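Local coordinates for protein DNA ligase (Aquifex aeolicus, PDB 3QWU) that probably joins broken nucleic acid strands as an ATP-dependent ligase, binding adenosine and calcium ions, at residues M174-I177 with E178-L182. Sequence-based numbering, arbitrary orientation.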
# COMPACT_ATOMS: atom_id res chain seq x y z
N MET A 174 -34.83 17.96 8.87
CA MET A 174 -35.31 18.83 7.81
C MET A 174 -36.16 19.99 8.37
O MET A 174 -36.07 21.09 7.87
CB MET A 174 -35.99 18.03 6.67
CG MET A 174 -34.95 17.17 5.92
SD MET A 174 -35.44 15.93 4.64
CE MET A 174 -36.35 16.94 3.43
N GLU A 175 -36.87 19.79 9.49
CA GLU A 175 -37.64 20.88 10.11
C GLU A 175 -36.75 21.95 10.76
O GLU A 175 -37.00 23.15 10.59
CB GLU A 175 -38.64 20.34 11.13
CG GLU A 175 -40.01 20.02 10.50
CD GLU A 175 -40.72 18.80 11.12
OE1 GLU A 175 -40.57 18.56 12.34
OE2 GLU A 175 -41.44 18.08 10.37
N LEU A 176 -35.71 21.54 11.50
CA LEU A 176 -34.81 22.52 12.08
C LEU A 176 -34.09 23.37 11.03
O LEU A 176 -33.89 24.56 11.22
CB LEU A 176 -33.81 21.89 13.01
CG LEU A 176 -34.43 21.35 14.29
CD1 LEU A 176 -33.49 20.31 14.90
CD2 LEU A 176 -34.84 22.48 15.36
N ILE A 177 -33.68 22.74 9.93
CA ILE A 177 -32.95 23.43 8.87
C ILE A 177 -33.86 24.41 8.16
O ILE A 177 -33.44 25.53 7.83
CB ILE A 177 -32.44 22.43 7.85
CG1 ILE A 177 -31.36 21.53 8.47
CG2 ILE A 177 -31.88 23.14 6.62
CD1 ILE A 177 -30.99 20.29 7.58
N GLU A 178 -35.11 24.03 7.95
CA GLU A 178 -36.07 24.93 7.31
C GLU A 178 -36.38 26.12 8.26
O GLU A 178 -36.37 27.28 7.85
CB GLU A 178 -37.31 24.16 6.82
CG GLU A 178 -38.59 24.99 6.61
CD GLU A 178 -38.74 25.64 5.19
OE1 GLU A 178 -37.73 25.84 4.45
OE2 GLU A 178 -39.91 25.98 4.83
N LYS A 179 -36.58 25.83 9.54
CA LYS A 179 -36.96 26.87 10.49
C LYS A 179 -35.91 27.98 10.59
O LYS A 179 -36.24 29.16 10.45
CB LYS A 179 -37.22 26.26 11.86
CG LYS A 179 -37.81 27.22 12.88
CD LYS A 179 -38.14 26.53 14.17
CE LYS A 179 -38.56 27.52 15.22
NZ LYS A 179 -38.07 27.12 16.56
N TYR A 180 -34.65 27.57 10.78
CA TYR A 180 -33.54 28.48 11.07
C TYR A 180 -32.71 28.85 9.84
O TYR A 180 -31.70 29.57 9.94
CB TYR A 180 -32.65 27.83 12.12
CG TYR A 180 -33.34 27.73 13.46
CD1 TYR A 180 -33.75 26.51 13.99
CD2 TYR A 180 -33.59 28.88 14.21
CE1 TYR A 180 -34.39 26.46 15.24
CE2 TYR A 180 -34.19 28.83 15.43
CZ TYR A 180 -34.60 27.64 15.94
OH TYR A 180 -35.23 27.66 17.14
N ASN A 181 -33.14 28.30 8.71
CA ASN A 181 -32.55 28.59 7.42
C ASN A 181 -31.10 28.23 7.28
O ASN A 181 -30.33 28.97 6.70
CB ASN A 181 -32.70 30.05 7.16
CG ASN A 181 -33.07 30.31 5.77
OD1 ASN A 181 -34.29 30.23 5.41
ND2 ASN A 181 -32.07 30.57 4.94
N LEU A 182 -30.73 27.06 7.76
CA LEU A 182 -29.33 26.64 7.75
C LEU A 182 -28.88 26.19 6.35
O LEU A 182 -29.66 25.69 5.57
CB LEU A 182 -29.14 25.53 8.79
CG LEU A 182 -29.56 25.95 10.23
CD1 LEU A 182 -29.37 24.82 11.24
CD2 LEU A 182 -28.78 27.21 10.65
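Tyr180 lays the CE1 side of its ring beside the Leu176 side chain one turn earlier, with CE1 4.0 Å from Leu176 CD2. The pair runs in the same direction near the C-terminal end of helix 170-180, where the chain turns off through a Schellman motif into Asn181 and Leu182. Both side chains also touch Ile120 of helix 119-123, which packs alongside. With CG anti to its own carbonyl carbon (chi1 -68°), the tyrosine brings its ring edge near Leu176 O, with Leu176 O 3.4 Å from Tyr180 CD1. That oxygen accepts a hydrogen bond from Tyr180 N at 3.1 Å, while Lys179 N and Glu178 N bond in the same i to i+4 pattern to Glu175 O and Met174 O. Lys179 extends its chain until a bend at chi4 (-144°); its CG lies over the outer part of one ring face, and NZ donates to Tyr180 OH at 2.9 Å. The hydroxyl is also bonded to Glu123 and Asn124, so three groups fix the far end of the ring. With an alanine in place of Tyr180, Lys179 NZ, Glu123 and Asn124 would probably lose their common partner and Leu176 CD2 its aromatic neighbour. Asn181 takes the positive phi (61°) characteristic of the motif, and its N makes the weak 5→2 hydrogen bond to Glu178 O. Beyond it, Leu182 folds back onto Ile177, Leu182 CB lying 4.2 Å from Ile177 CG2, and both touch Phe159 of strand 153-161. The 6→1 bond closes the turn: Leu182 N lies in the carbonyl plane of Ile177, on a lone pair, 3.1 Å from its O.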